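Local structure of CdiA-CT toxin, Conserved domain protein (4ZQU) at residues 36-41 with 88-93. The protein is the toxic C-terminal domain of a contact-dependent inhibition protein, probably a PD-(D/E)XK-type nuclease, and binds a cognate immunity protein. Numbering follows the deposited sequence.
Sequences SAKSLD and VRLAVP
Ser36 to Ser39 pair in parallel with Val88 to Ala91, the two central strands of the mixed sheet in a domain assigned to the PD-(D/E)XK restriction endonuclease-like clan. Four backbone hydrogen bonds alternate in direction along the ladder. Arg89 N donates to Ser36 O at 2.8 Å, Lys38 N to Arg89 O at 2.9 Å, Ala91 N to Lys38 O at 3.0 Å and Leu40 N to Ala91 O at 2.8 Å. The third, from Ala91 N, lies in the plane of the Lys38 carbonyl and is fairly straight, with 160° at the hydrogen, whereas Lys38 N sits 33° out of the Arg89 carbonyl plane. Three acceptors receive more: Ser36 O and Lys38 O also face the CA-H groups of Val88 and Leu90, and Arg89 O takes a second hydrogen bond, from Trp3 NE1 of helix 3-9. The alternate residues Val88 and Leu90 turn their backbone polar groups to strand 117-122.

Lys38 and Leu90 run side by side on the sheet face they share with Ser36 and Val88. Lys38 CG, anti to the backbone N (chi1 -178°), rests 3.8 Å from Leu90 CD1; the extended chain keeps CD at the same distance, while NZ continues to Ser57 OG on helix 53-66. Ser36 OG is hydrogen-bonded to the carbonyl oxygen of Thr23. On the other face, Ser39 OG packs against the methyl of Ala91, under helix 3-9, whose Trp3 touches both residues.

Past the ladder, Leu40 lies near Leu90 and Val92 through CD1. The Asp41 side chain caps a backbone N at the start of helix 42-47, and OD1 is hydrogen-bonded to Thr44 OG1. Pro93, with no N-H to offer, instead brings its ring carbon CD to 3.0 Å from Leu40 O.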
ATOM      1  N   SER A  36      -7.918 -10.015   2.744  1.00 33.31           N
ATOM      2  CA  SER A  36      -8.699  -9.159   3.626  1.00 32.38           C
ATOM      3  C   SER A  36      -9.394  -9.998   4.691  1.00 31.91           C
ATOM      4  O   SER A  36     -10.217 -10.857   4.374  1.00 32.33           O
ATOM      5  CB  SER A  36      -9.726  -8.356   2.838  1.00 34.19           C
ATOM      6  OG  SER A  36     -10.451  -7.503   3.706  1.00 35.99           O
ATOM      7  N   ALA A  37      -9.051  -9.745   5.951  1.00 29.67           N
ATOM      8  CA  ALA A  37      -9.613 -10.487   7.073  1.00 29.42           C
ATOM      9  C   ALA A  37     -10.846  -9.790   7.629  1.00 33.02           C
ATOM     10  O   ALA A  37     -10.739  -8.780   8.324  1.00 37.24           O
ATOM     11  CB  ALA A  37      -8.567 -10.665   8.170  1.00 27.75           C
ATOM     12  N   LYS A  38     -12.016 -10.335   7.316  1.00 32.83           N
ATOM     13  CA  LYS A  38     -13.273  -9.798   7.820  1.00 34.83           C
ATOM     14  C   LYS A  38     -13.890 -10.767   8.821  1.00 33.66           C
ATOM     15  O   LYS A  38     -13.845 -11.980   8.629  1.00 33.66           O
ATOM     16  CB  LYS A  38     -14.244  -9.523   6.668  1.00 40.08           C
ATOM     17  CG  LYS A  38     -15.574  -8.908   7.098  1.00 45.48           C
ATOM     18  CD  LYS A  38     -16.483  -8.620   5.908  1.00 47.50           C
ATOM     19  CE  LYS A  38     -17.866  -8.178   6.369  1.00 50.09           C
ATOM     20  NZ  LYS A  38     -17.819  -6.916   7.158  1.00 51.48           N
ATOM     21  N   SER A  39     -14.463 -10.230   9.892  1.00 34.07           N
ATOM     22  CA  SER A  39     -15.058 -11.066  10.926  1.00 34.49           C
ATOM     23  C   SER A  39     -16.425 -10.559  11.357  1.00 36.25           C
ATOM     24  O   SER A  39     -16.640  -9.357  11.504  1.00 38.09           O
ATOM     25  CB  SER A  39     -14.134 -11.149  12.142  1.00 34.20           C
ATOM     26  OG  SER A  39     -14.718 -11.932  13.170  1.00 36.37           O
ATOM     27  N   LEU A  40     -17.349 -11.488  11.558  1.00 39.14           N
ATOM     28  CA  LEU A  40     -18.664 -11.167  12.091  1.00 39.02           C
ATOM     29  C   LEU A  40     -18.884 -11.926  13.388  1.00 39.54           C
ATOM     30  O   LEU A  40     -18.898 -13.152  13.388  1.00 38.95           O
ATOM     31  CB  LEU A  40     -19.754 -11.519  11.082  1.00 38.48           C
ATOM     32  CG  LEU A  40     -19.735 -10.721   9.780  1.00 39.20           C
ATOM     33  CD1 LEU A  40     -20.574 -11.412   8.725  1.00 37.89           C
ATOM     34  CD2 LEU A  40     -20.240  -9.311  10.025  1.00 40.99           C
ATOM     35  N   ASP A  41     -19.039 -11.210  14.497  1.00 41.71           N
ATOM     36  CA  ASP A  41     -19.289 -11.882  15.766  1.00 44.29           C
ATOM     37  C   ASP A  41     -20.785 -12.123  15.955  1.00 44.44           C
ATOM     38  O   ASP A  41     -21.597 -11.730  15.115  1.00 41.21           O
ATOM     39  CB  ASP A  41     -18.700 -11.092  16.946  1.00 46.80           C
ATOM     40  CG  ASP A  41     -19.185  -9.653  17.005  1.00 48.81           C
ATOM     41  OD1 ASP A  41     -20.347  -9.382  16.639  1.00 50.16           O
ATOM     42  OD2 ASP A  41     -18.395  -8.788  17.438  1.00 49.60           O
ATOM     43  N   VAL A  88     -11.002 -12.672   0.460  1.00 26.28           N
ATOM     44  CA  VAL A  88     -11.584 -12.259   1.726  1.00 25.67           C
ATOM     45  C   VAL A  88     -11.738 -13.467   2.644  1.00 26.08           C
ATOM     46  O   VAL A  88     -12.436 -14.425   2.311  1.00 26.25           O
ATOM     47  CB  VAL A  88     -12.951 -11.584   1.539  1.00 26.53           C
ATOM     48  CG1 VAL A  88     -13.486 -11.115   2.882  1.00 27.44           C
ATOM     49  CG2 VAL A  88     -12.843 -10.420   0.568  1.00 25.68           C
ATOM     50  N   ARG A  89     -11.065 -13.418   3.789  1.00 25.84           N
ATOM     51  CA  ARG A  89     -11.183 -14.459   4.802  1.00 27.71           C
ATOM     52  C   ARG A  89     -12.260 -14.074   5.810  1.00 26.91           C
ATOM     53  O   ARG A  89     -12.045 -13.210   6.664  1.00 23.73           O
ATOM     54  CB  ARG A  89      -9.844 -14.688   5.504  1.00 28.42           C
ATOM     55  CG  ARG A  89      -8.777 -15.315   4.623  1.00 28.32           C
ATOM     56  CD  ARG A  89      -8.880 -16.831   4.618  1.00 31.65           C
ATOM     57  NE  ARG A  89      -8.647 -17.400   5.945  1.00 35.54           N
ATOM     58  CZ  ARG A  89      -7.445 -17.686   6.440  1.00 35.22           C
ATOM     59  NH1 ARG A  89      -6.355 -17.457   5.719  1.00 36.03           N
ATOM     60  NH2 ARG A  89      -7.333 -18.201   7.658  1.00 32.17           N
ATOM     61  N   LEU A  90     -13.417 -14.720   5.700  1.00 27.67           N
ATOM     62  CA  LEU A  90     -14.595 -14.335   6.468  1.00 26.14           C
ATOM     63  C   LEU A  90     -14.880 -15.275   7.632  1.00 23.04           C
ATOM     64  O   LEU A  90     -15.032 -16.482   7.448  1.00 23.74           O
ATOM     65  CB  LEU A  90     -15.817 -14.276   5.550  1.00 25.32           C
ATOM     66  CG  LEU A  90     -17.130 -13.814   6.180  1.00 25.94           C
ATOM     67  CD1 LEU A  90     -17.062 -12.337   6.540  1.00 23.96           C
ATOM     68  CD2 LEU A  90     -18.297 -14.092   5.245  1.00 28.72           C
ATOM     69  N   ALA A  91     -14.960 -14.710   8.832  1.00 22.91           N
ATOM     70  CA  ALA A  91     -15.356 -15.468  10.010  1.00 27.91           C
ATOM     71  C   ALA A  91     -16.831 -15.225  10.318  1.00 31.28           C
ATOM     72  O   ALA A  91     -17.276 -14.081  10.387  1.00 31.97           O
ATOM     73  CB  ALA A  91     -14.491 -15.095  11.200  1.00 23.43           C
ATOM     74  N   VAL A  92     -17.588 -16.306  10.485  1.00 33.84           N
ATOM     75  CA  VAL A  92     -18.999 -16.210  10.848  1.00 34.88           C
ATOM     76  C   VAL A  92     -19.303 -17.073  12.077  1.00 35.29           C
ATOM     77  O   VAL A  92     -18.732 -18.151  12.244  1.00 34.33           O
ATOM     78  CB  VAL A  92     -19.923 -16.623   9.675  1.00 34.16           C
ATOM     79  CG1 VAL A  92     -19.776 -15.648   8.513  1.00 31.24           C
ATOM     80  CG2 VAL A  92     -19.632 -18.046   9.228  1.00 35.38           C
ATOM     81  N   PRO A  93     -20.201 -16.589  12.951  1.00 36.71           N
ATOM     82  CA  PRO A  93     -20.514 -17.263  14.214  1.00 39.11           C
ATOM     83  C   PRO A  93     -21.507 -18.412  14.065  1.00 43.74           C
ATOM     84  O   PRO A  93     -21.969 -18.704  12.964  1.00 44.01           O
ATOM     85  CB  PRO A  93     -21.114 -16.140  15.056  1.00 38.80           C
ATOM     86  CG  PRO A  93     -21.769 -15.259  14.063  1.00 38.32           C
ATOM     87  CD  PRO A  93     -20.939 -15.323  12.811  1.00 36.59           C
TER